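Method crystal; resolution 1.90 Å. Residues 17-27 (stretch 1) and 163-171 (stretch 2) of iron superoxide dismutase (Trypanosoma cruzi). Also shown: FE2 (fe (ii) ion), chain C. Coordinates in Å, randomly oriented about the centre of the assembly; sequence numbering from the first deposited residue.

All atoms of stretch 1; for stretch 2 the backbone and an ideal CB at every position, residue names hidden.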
# COMPACT_ATOMS: atom_id res chain seq x y z
N LYS A 17 24.89 2.17 2.82
CA LYS A 17 24.45 0.99 2.08
C LYS A 17 23.08 1.16 1.38
O LYS A 17 22.51 0.19 0.92
CB LYS A 17 24.47 -0.24 3.00
CG LYS A 17 25.91 -0.76 3.29
CD LYS A 17 25.95 -2.28 3.42
CE LYS A 17 27.36 -2.80 3.63
NZ LYS A 17 27.30 -4.19 4.15
N GLY A 18 22.57 2.40 1.33
CA GLY A 18 21.44 2.73 0.46
C GLY A 18 20.05 2.83 1.07
O GLY A 18 19.04 2.71 0.35
N LEU A 19 19.98 3.07 2.38
CA LEU A 19 18.75 3.48 3.07
C LEU A 19 19.09 4.69 3.91
O LEU A 19 19.75 4.56 4.94
CB LEU A 19 18.20 2.37 3.97
CG LEU A 19 17.31 1.30 3.33
CD1 LEU A 19 16.79 0.38 4.45
CD2 LEU A 19 16.17 1.89 2.54
N SER A 20 18.64 5.85 3.46
CA SER A 20 19.13 7.14 3.95
C SER A 20 18.60 7.47 5.33
O SER A 20 17.59 6.91 5.77
CB SER A 20 18.72 8.27 3.00
OG SER A 20 17.30 8.40 2.94
N LYS A 21 19.31 8.35 6.03
CA LYS A 21 18.81 8.89 7.30
C LYS A 21 17.37 9.36 7.18
O LYS A 21 16.55 9.08 8.06
CB LYS A 21 19.70 10.03 7.81
CG LYS A 21 19.39 10.43 9.24
CD LYS A 21 20.37 11.48 9.76
CE LYS A 21 20.22 11.70 11.25
NZ LYS A 21 20.92 12.92 11.72
N GLN A 22 17.04 10.05 6.10
CA GLN A 22 15.70 10.61 5.92
C GLN A 22 14.65 9.51 5.71
O GLN A 22 13.60 9.55 6.34
CB GLN A 22 15.69 11.67 4.81
CG GLN A 22 14.33 12.22 4.43
CD GLN A 22 13.69 13.10 5.50
OE1 GLN A 22 14.24 13.29 6.59
NE2 GLN A 22 12.53 13.65 5.18
N GLN A 23 14.95 8.52 4.86
CA GLN A 23 14.04 7.39 4.63
C GLN A 23 13.77 6.62 5.92
O GLN A 23 12.63 6.25 6.22
CB GLN A 23 14.62 6.44 3.57
CG GLN A 23 13.86 5.15 3.33
CD GLN A 23 12.51 5.37 2.69
OE1 GLN A 23 12.41 5.44 1.48
NE2 GLN A 23 11.47 5.49 3.51
N VAL A 24 14.84 6.37 6.67
CA VAL A 24 14.74 5.62 7.91
C VAL A 24 14.01 6.44 8.97
O VAL A 24 13.18 5.90 9.68
CB VAL A 24 16.14 5.19 8.41
CG1 VAL A 24 16.08 4.70 9.86
CG2 VAL A 24 16.71 4.11 7.49
N THR A 25 14.31 7.73 9.05
CA THR A 25 13.70 8.62 10.05
C THR A 25 12.19 8.73 9.90
O THR A 25 11.46 8.61 10.88
CB THR A 25 14.35 10.02 9.99
OG1 THR A 25 15.71 9.93 10.41
CG2 THR A 25 13.71 10.96 11.01
N LEU A 26 11.72 8.97 8.69
CA LEU A 26 10.29 9.01 8.42
C LEU A 26 9.66 7.67 8.76
O LEU A 26 8.64 7.60 9.44
CB LEU A 26 10.01 9.37 6.96
CG LEU A 26 10.26 10.83 6.57
CD1 LEU A 26 10.31 10.91 5.06
CD2 LEU A 26 9.21 11.78 7.13
N HIS A 27 10.28 6.59 8.29
CA HIS A 27 9.74 5.25 8.50
C HIS A 27 9.62 4.92 10.01
O HIS A 27 8.59 4.42 10.45
CB HIS A 27 10.57 4.23 7.71
CG HIS A 27 9.89 2.91 7.48
ND1 HIS A 27 10.53 1.86 6.87
CD2 HIS A 27 8.63 2.48 7.77
CE1 HIS A 27 9.70 0.83 6.80
NE2 HIS A 27 8.55 1.18 7.33
N UNK A 163 4.98 0.81 0.31
CA UNK A 163 5.63 1.85 -0.46
C UNK A 163 6.39 2.87 0.39
O UNK A 163 7.44 3.34 -0.03
CB UNK A 163 4.58 2.57 -1.31
N UNK A 164 5.88 3.17 1.59
CA UNK A 164 6.54 4.09 2.52
C UNK A 164 7.93 3.61 2.97
O UNK A 164 8.74 4.40 3.41
CB UNK A 164 5.65 4.29 3.75
N UNK A 165 8.18 2.31 2.87
CA UNK A 165 9.47 1.75 3.26
C UNK A 165 10.61 2.17 2.31
O UNK A 165 11.77 2.21 2.71
CB UNK A 165 9.37 0.22 3.31
N UNK A 166 10.26 2.50 1.06
CA UNK A 166 11.26 2.75 0.04
C UNK A 166 11.03 3.96 -0.85
O UNK A 166 11.91 4.32 -1.63
CB UNK A 166 11.37 1.51 -0.85
N UNK A 167 9.87 4.62 -0.75
CA UNK A 167 9.53 5.63 -1.75
C UNK A 167 10.44 6.86 -1.69
O UNK A 167 10.71 7.50 -2.71
CB UNK A 167 8.07 6.06 -1.57
N UNK A 168 10.91 7.18 -0.49
CA UNK A 168 11.77 8.33 -0.29
C UNK A 168 13.07 8.18 -1.08
O UNK A 168 13.50 9.12 -1.77
CB UNK A 168 12.07 8.52 1.20
N UNK A 169 13.68 7.00 -1.01
CA UNK A 169 14.98 6.79 -1.65
C UNK A 169 14.87 6.22 -3.07
O UNK A 169 15.74 6.50 -3.91
CB UNK A 169 15.83 5.85 -0.79
N UNK A 170 13.84 5.42 -3.32
CA UNK A 170 13.76 4.59 -4.52
C UNK A 170 12.57 4.94 -5.41
O UNK A 170 12.48 4.45 -6.52
CB UNK A 170 13.68 3.11 -4.12
N UNK A 171 11.69 5.81 -4.92
CA UNK A 171 10.41 6.09 -5.57
C UNK A 171 9.73 4.76 -5.94
O UNK A 171 9.60 3.90 -5.10
CB UNK A 171 10.61 6.96 -6.81
FE FE2 C . 6.67 0.15 7.16

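Position 163 has helical backbone angles, and its ideal CB finds nothing of stretch 1 within 5.5 Å, so this contact sets no rule there. The deposited residue is Glu-163, whose carboxylate is hydrogen-bonded elsewhere in the structure.

At position 164 the CB points sideways, 5.3 Å from His-27 CD2, and the iron lies beyond, already held by His-27 NE2 at 2.1 Å. A metal ligand of sufficient reach would suit: histidine, or an extended glutamate; aspartate would be too short. It is His-164, and its NE2 binds FE2 at 2.1 Å. The two ligand nitrogens, His-27 NE2 and His-164 NE2, sit 3.2 Å apart because they share the metal. The backbone also contributes, as Gln-23 NE2 donates a weak hydrogen bond to His-164 O at 2.9 Å.

Position 165 packs its backbone over the His-27 ring. Its CB heads away overall, yet lies 3.6 Å from His-27 CE1, which favours a small side chain without excluding a larger one that turns outward. Ala-165 fills it: its CA stands 4.0 Å from the ring centroid in a CH-pi contact. A water bridges the pair, accepting from His-27 ND1 at 2.8 Å and donating to Ala-165 O at 2.7 Å.

Positions 166 and 167 direct their CBs away, so stretch 1 leaves the choice wide. At the helix N-cap, 166 might invite serine, threonine, aspartate or asparagine, but the residue is Tyr-166; next comes Tyr-167. Both hydroxyls bond elsewhere.

The CB of 168 points toward stretch 1, only 3.1 Å from Gln-23 OE1, with Leu-26 CD1 at 4.9 Å. A compact apolar group such as valine, isoleucine or alanine fits. Val-168 brings CG2 to 3.8 Å from Leu-26 CD1.

Position 169 faces the start of helix 21-27, where Ser-20 offers a backbone NH and a hydroxyl. A short acceptor is wanted; aspartate is the natural reading, asparagine a possible second. Asp-169 takes both donors, OD2 from Ser-20 N at 2.8 Å and OD1 from Ser-20 OG at 2.6 Å, while that hydroxyl oxygen caps Gln-23 N. In return, Asp-169 N donates to Gln-23 OE1 at 3.2 Å.

At 170 the CB points sideways with no neighbour nearby, but Gly-18 O awaits a long donor: tyrosine, lysine or arginine. Tyr-170 OH donates to Gly-18 O at 2.6 Å.

Position 171 points away with positive phi, favouring glycine or asparagine; it is Lys-171.

Stretch 2, residues 163-171: EHAYYVDYK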
# COMPACT_ATOMS: atom_id res chain seq x y z
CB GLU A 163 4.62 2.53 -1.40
CG GLU A 163 4.15 1.58 -2.49
CD GLU A 163 3.14 2.17 -3.46
OE1 GLU A 163 2.23 2.90 -3.01
OE2 GLU A 163 3.25 1.85 -4.66
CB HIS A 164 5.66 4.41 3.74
CG HIS A 164 5.47 3.27 4.70
ND1 HIS A 164 4.22 2.84 5.09
CD2 HIS A 164 6.35 2.51 5.38
CE1 HIS A 164 4.35 1.85 5.96
NE2 HIS A 164 5.63 1.64 6.15
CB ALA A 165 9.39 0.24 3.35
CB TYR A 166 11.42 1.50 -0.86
CG TYR A 166 10.18 1.05 -1.62
CD1 TYR A 166 9.84 1.62 -2.85
CD2 TYR A 166 9.36 0.06 -1.12
CE1 TYR A 166 8.71 1.19 -3.55
CE2 TYR A 166 8.24 -0.38 -1.81
CZ TYR A 166 7.92 0.19 -3.02
OH TYR A 166 6.82 -0.25 -3.69
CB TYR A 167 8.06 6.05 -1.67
CG TYR A 167 7.49 6.25 -3.06
CD1 TYR A 167 7.06 5.16 -3.81
CD2 TYR A 167 7.47 7.51 -3.64
CE1 TYR A 167 6.58 5.32 -5.09
CE2 TYR A 167 6.98 7.69 -4.93
CZ TYR A 167 6.55 6.58 -5.66
OH TYR A 167 6.07 6.73 -6.93
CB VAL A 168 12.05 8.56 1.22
CG1 VAL A 168 12.98 9.73 1.44
CG2 VAL A 168 10.73 8.72 1.97
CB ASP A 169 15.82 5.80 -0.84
CG ASP A 169 16.45 6.41 0.38
OD1 ASP A 169 16.22 7.61 0.70
OD2 ASP A 169 17.22 5.74 1.09
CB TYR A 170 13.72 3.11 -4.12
CG TYR A 170 15.03 2.67 -3.54
CD1 TYR A 170 16.05 2.19 -4.36
CD2 TYR A 170 15.29 2.82 -2.18
CE1 TYR A 170 17.28 1.83 -3.84
CE2 TYR A 170 16.52 2.47 -1.65
CZ TYR A 170 17.51 1.98 -2.49
OH TYR A 170 18.74 1.64 -1.98
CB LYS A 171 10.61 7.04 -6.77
CG LYS A 171 11.12 8.44 -6.38
CD LYS A 171 12.39 8.83 -7.12
CE LYS A 171 12.90 10.22 -6.71
NZ LYS A 171 14.39 10.22 -6.57
O HOH W 1 12.80 1.58 5.17
O HOH W 2 4.91 -1.22 6.76
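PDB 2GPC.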